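Side-chain contacts in flagellar protein FliL (PDB 6AHP), which probably assists the function of the bacterial flagellar motor as a stomatin-like protein, with its core lying in the periplasm: residues Pro6-Asn11 and Glu41-Ala46; Arg47-Leu52 and Ala92-Pro97. All coordinates share one frame; numbering follows the deposited sequence.

Contact 1 of 2, residues Pro6-Asn11 and Glu41-Ala46; sequences PIAYVN and ENEELA
Glu-43 OE2 forms a salt bridge with Arg-47 NH2, one helical turn further along, and accepts a weak hydrogen bond from a water 3.3 Å away. The same water also reaches Tyr-9 O, 3.4 Å away and again weakly; no direct hydrogen bond joins the two segments, and this water bridges them weakly. The other carboxylate oxygen, Glu-43 OE1, rests 3.6 Å from Ala-8 CB, an apolar neighbour. Glu-43 reaches the strand because its CG stands anti to the backbone N (chi1 -178°) and the chain stays extended beyond it, carrying the carboxylate out toward Ala-8. On the way its methylene CG passes 3.7 Å from Val-10 CG2, the two side chains crossing at a slant. The contact lays helix 40-48 beside the start of strand 7-21, an outer strand, within this chain, of the three-stranded antiparallel sheet in this stomatin-like fold; strand segment 7-11 and helix segment 41-46 run almost parallel, at 8° with axes 9.1 Å apart. Val-10 is buried, and its CG2 also meets Ala-46 CB at 4.1 Å, one helical turn beyond Glu-43. While Ala-8 and Val-10 turn toward the helix, Tyr-9 points away from it, its side chain touching Gln-34 and Met-36 of strand 26-38.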
# COMPACT_ATOMS: atom_id res chain seq x y z
N PRO A 6 15.67 11.71 -20.16
CA PRO A 6 16.41 12.20 -18.98
C PRO A 6 15.87 11.69 -17.64
O PRO A 6 14.66 11.66 -17.39
CB PRO A 6 16.27 13.73 -19.08
CG PRO A 6 15.03 13.93 -19.86
CD PRO A 6 14.98 12.81 -20.86
N ILE A 7 16.81 11.35 -16.75
CA ILE A 7 16.47 10.90 -15.41
C ILE A 7 15.80 12.02 -14.64
O ILE A 7 16.12 13.21 -14.81
CB ILE A 7 17.73 10.39 -14.70
CG1 ILE A 7 18.24 9.14 -15.36
CG2 ILE A 7 17.49 10.10 -13.23
CD1 ILE A 7 19.65 8.78 -14.93
N ALA A 8 14.83 11.64 -13.81
CA ALA A 8 14.26 12.53 -12.81
C ALA A 8 13.93 11.71 -11.58
O ALA A 8 13.85 10.48 -11.63
CB ALA A 8 13.02 13.27 -13.34
N TYR A 9 13.74 12.40 -10.46
CA TYR A 9 13.50 11.76 -9.17
C TYR A 9 12.18 12.27 -8.62
O TYR A 9 11.94 13.48 -8.58
CB TYR A 9 14.66 12.03 -8.16
CG TYR A 9 15.96 11.53 -8.72
CD1 TYR A 9 16.29 10.19 -8.66
CD2 TYR A 9 16.82 12.39 -9.36
CE1 TYR A 9 17.45 9.72 -9.23
CE2 TYR A 9 18.00 11.93 -9.92
CZ TYR A 9 18.30 10.61 -9.87
OH TYR A 9 19.46 10.17 -10.44
N VAL A 10 11.34 11.35 -8.20
CA VAL A 10 10.04 11.64 -7.63
C VAL A 10 10.17 11.33 -6.15
O VAL A 10 10.33 10.17 -5.77
CB VAL A 10 8.92 10.81 -8.28
CG1 VAL A 10 7.64 10.91 -7.44
CG2 VAL A 10 8.68 11.25 -9.72
N ASN A 11 10.10 12.37 -5.34
CA ASN A 11 10.26 12.21 -3.90
C ASN A 11 9.00 11.63 -3.29
O ASN A 11 7.90 12.10 -3.57
CB ASN A 11 10.56 13.55 -3.24
CG ASN A 11 10.81 13.39 -1.75
OD1 ASN A 11 11.59 12.54 -1.33
ND2 ASN A 11 10.11 14.19 -0.95
N GLU A 41 6.77 11.77 -19.12
CA GLU A 41 5.52 11.02 -19.03
C GLU A 41 5.57 10.00 -17.89
O GLU A 41 4.58 9.81 -17.17
CB GLU A 41 5.18 10.32 -20.33
CG GLU A 41 3.74 9.72 -20.27
CD GLU A 41 3.46 8.58 -21.25
OE1 GLU A 41 4.17 8.46 -22.28
OE2 GLU A 41 2.52 7.79 -20.97
N ASN A 42 6.71 9.32 -17.73
CA ASN A 42 6.85 8.43 -16.59
C ASN A 42 6.81 9.19 -15.27
O ASN A 42 6.27 8.70 -14.27
CB ASN A 42 8.14 7.60 -16.72
CG ASN A 42 8.00 6.47 -17.75
OD1 ASN A 42 6.93 5.88 -17.88
ND2 ASN A 42 9.09 6.15 -18.47
N GLU A 43 7.34 10.42 -15.24
CA GLU A 43 7.32 11.19 -14.01
C GLU A 43 5.89 11.57 -13.63
O GLU A 43 5.47 11.40 -12.48
CB GLU A 43 8.19 12.45 -14.11
CG GLU A 43 8.20 13.24 -12.79
CD GLU A 43 8.96 14.57 -12.85
OE1 GLU A 43 9.78 14.75 -13.78
OE2 GLU A 43 8.75 15.44 -11.96
N GLU A 44 5.11 12.05 -14.60
CA GLU A 44 3.74 12.42 -14.27
C GLU A 44 2.92 11.19 -13.87
O GLU A 44 2.12 11.25 -12.93
CB GLU A 44 3.13 13.18 -15.45
CG GLU A 44 2.60 12.35 -16.58
CD GLU A 44 1.49 13.09 -17.35
OE1 GLU A 44 1.22 14.26 -16.99
OE2 GLU A 44 0.90 12.50 -18.29
N LEU A 45 3.17 10.04 -14.51
CA LEU A 45 2.54 8.79 -14.08
C LEU A 45 2.93 8.40 -12.66
O LEU A 45 2.08 7.97 -11.88
CB LEU A 45 2.89 7.66 -15.04
CG LEU A 45 2.20 7.76 -16.39
CD1 LEU A 45 2.74 6.72 -17.34
CD2 LEU A 45 0.66 7.62 -16.19
N ALA A 46 4.22 8.49 -12.32
CA ALA A 46 4.66 8.11 -10.98
C ALA A 46 3.99 8.99 -9.92
O ALA A 46 3.64 8.51 -8.83
CB ALA A 46 6.19 8.22 -10.86
O HOH W 1 11.12 16.51 -9.88

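Contact 2 of 2, residues Arg47-Leu52 and Ala92-Pro97; sequences RYHSPL and AAVGKP
The break between helices 40-48 and 50-62 meets the C-terminal end of the long helix 72-94 here, and His-49 sits exactly at that break: it is the first residue to leave the helical conformation of one helix and the N-cap residue of the next. Its imidazole is directed at Val-94, whose CG1 methyl lies 3.5 Å from His-49 NE2 and 3.8 Å from CE1. The approach is oblique to the ring, a van der Waals contact of the methyl with the NE2-CE1 side of the imidazole; no hydrogen bond joins the two segments. Val-94 presents this methyl because CG1 is anti to its carbonyl carbon (chi1 -70°), which puts CG2 in the more congested place between the backbone N and the carbonyl. On one face of the imidazole lies Tyr-48 CD2, 3.5 Å above the plane and displaced toward the rim, so the histidine is flanked by its own chain neighbour as well as by the valine.

A second, purely aliphatic touch joins Leu-52 CD2 to Ala-93 CB at 4.0 Å, both side chains starting out toward the other segment. Gly-95 is the first residue with non-helical backbone angles, its phi positive (81°), a backbone setting that favours glycine.

The polar end of His-49 is engaged by the other subunit: ND1 is hydrogen-bonded to Tyr-9 OH of the second subunit, and the two rings meet with their planes at about 85°. Within the chain, Leu-90 of helix 72-94 packs against both His-49 and Leu-52, while Leu-52 also touches Tyr-9 and Ala-93 touches Ile-7, both of the second subunit's strand 7-21.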
# COMPACT_ATOMS: atom_id res chain seq x y z
N ARG A 47 3.82 10.28 -10.23
CA ARG A 47 3.15 11.16 -9.27
C ARG A 47 1.65 10.85 -9.19
O ARG A 47 1.08 10.83 -8.10
CB ARG A 47 3.37 12.63 -9.64
CG ARG A 47 4.82 13.02 -9.77
CD ARG A 47 4.94 14.53 -9.97
NE ARG A 47 6.33 14.96 -10.05
CZ ARG A 47 7.10 15.17 -8.99
NH1 ARG A 47 6.61 14.98 -7.77
NH2 ARG A 47 8.36 15.56 -9.15
N TYR A 48 1.00 10.61 -10.32
CA TYR A 48 -0.45 10.38 -10.29
C TYR A 48 -0.79 9.08 -9.54
O TYR A 48 -1.78 9.03 -8.79
CB TYR A 48 -0.99 10.36 -11.71
CG TYR A 48 -2.50 10.11 -11.80
CD1 TYR A 48 -3.42 11.17 -11.69
CD2 TYR A 48 -2.99 8.84 -12.01
CE1 TYR A 48 -4.79 10.94 -11.76
CE2 TYR A 48 -4.37 8.60 -12.09
CZ TYR A 48 -5.26 9.65 -11.97
OH TYR A 48 -6.61 9.40 -12.05
N HIS A 49 0.00 8.03 -9.74
CA HIS A 49 -0.23 6.72 -9.15
C HIS A 49 0.47 6.54 -7.81
O HIS A 49 0.62 5.39 -7.36
CB HIS A 49 0.19 5.64 -10.13
CG HIS A 49 -0.71 5.58 -11.32
ND1 HIS A 49 -1.97 5.02 -11.26
CD2 HIS A 49 -0.59 6.10 -12.57
CE1 HIS A 49 -2.56 5.14 -12.44
NE2 HIS A 49 -1.75 5.79 -13.25
N SER A 50 0.90 7.63 -7.18
CA SER A 50 1.54 7.56 -5.87
C SER A 50 0.80 6.74 -4.82
O SER A 50 1.47 6.05 -4.03
CB SER A 50 1.76 8.98 -5.32
OG SER A 50 3.02 9.43 -5.74
N PRO A 51 -0.54 6.78 -4.72
CA PRO A 51 -1.20 5.90 -3.73
C PRO A 51 -0.92 4.43 -3.97
O PRO A 51 -0.66 3.68 -3.02
CB PRO A 51 -2.69 6.24 -3.89
CG PRO A 51 -2.67 7.65 -4.46
CD PRO A 51 -1.52 7.64 -5.41
N LEU A 52 -0.95 4.01 -5.24
CA LEU A 52 -0.67 2.61 -5.54
C LEU A 52 0.79 2.28 -5.24
O LEU A 52 1.09 1.23 -4.66
CB LEU A 52 -1.01 2.35 -7.01
CG LEU A 52 -0.70 0.96 -7.54
CD1 LEU A 52 -1.65 -0.00 -6.82
CD2 LEU A 52 -0.92 0.88 -9.03
N ALA A 92 0.13 -3.89 -14.18
CA ALA A 92 -1.24 -4.36 -14.09
C ALA A 92 -2.23 -3.21 -14.21
O ALA A 92 -3.33 -3.39 -14.73
CB ALA A 92 -1.45 -5.12 -12.78
N ALA A 93 -1.85 -2.02 -13.75
CA ALA A 93 -2.84 -0.96 -13.71
C ALA A 93 -2.89 -0.13 -14.99
O ALA A 93 -3.99 0.19 -15.46
CB ALA A 93 -2.58 -0.05 -12.51
N VAL A 94 -1.75 0.22 -15.59
CA VAL A 94 -1.74 1.03 -16.80
C VAL A 94 -1.02 0.35 -17.95
O VAL A 94 -1.02 0.89 -19.07
CB VAL A 94 -1.12 2.43 -16.56
CG1 VAL A 94 -2.03 3.26 -15.72
CG2 VAL A 94 0.26 2.29 -15.91
N GLY A 95 -0.41 -0.80 -17.71
CA GLY A 95 0.29 -1.51 -18.75
C GLY A 95 1.69 -1.02 -19.04
O GLY A 95 2.21 -1.34 -20.12
N LYS A 96 2.30 -0.26 -18.15
CA LYS A 96 3.70 0.11 -18.22
C LYS A 96 4.29 0.15 -16.81
O LYS A 96 3.63 0.45 -15.90
CB LYS A 96 4.05 1.40 -18.94
CG LYS A 96 3.00 2.34 -19.38
CD LYS A 96 3.52 3.05 -20.60
CE LYS A 96 3.05 4.47 -20.62
NZ LYS A 96 4.14 5.35 -20.16
N PRO A 97 5.55 -0.15 -16.69
CA PRO A 97 6.31 -0.23 -15.46
C PRO A 97 6.44 1.09 -14.72
O PRO A 97 6.56 1.05 -13.57
CB PRO A 97 7.63 -0.82 -15.88
CG PRO A 97 7.75 -0.47 -17.27
CD PRO A 97 6.38 -0.53 -17.82

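Overall arrangement
Contacts 1 and 2 share helix 40-48 and follow one another along the chain, their centres about 12 Å apart. Lys-96, in the loop after helix 72-94, ties them directly: its NZ forms a salt bridge of 3.0 Å with Glu-41 OE2 and packs 3.4 Å from Leu-45 CD1. Helix 40-48 is thus lined on one flank by strand 7-21 of its own chain and approached by the Lys-96 loop. A further relation runs across the dimer: Ile-7 and Tyr-9, which belong to segment 6-11 of contact 1, meet contact 2 of the partner chain, so the same strand segment packs on helix 40-48 of its own chain and contributes to the interface with the other subunit.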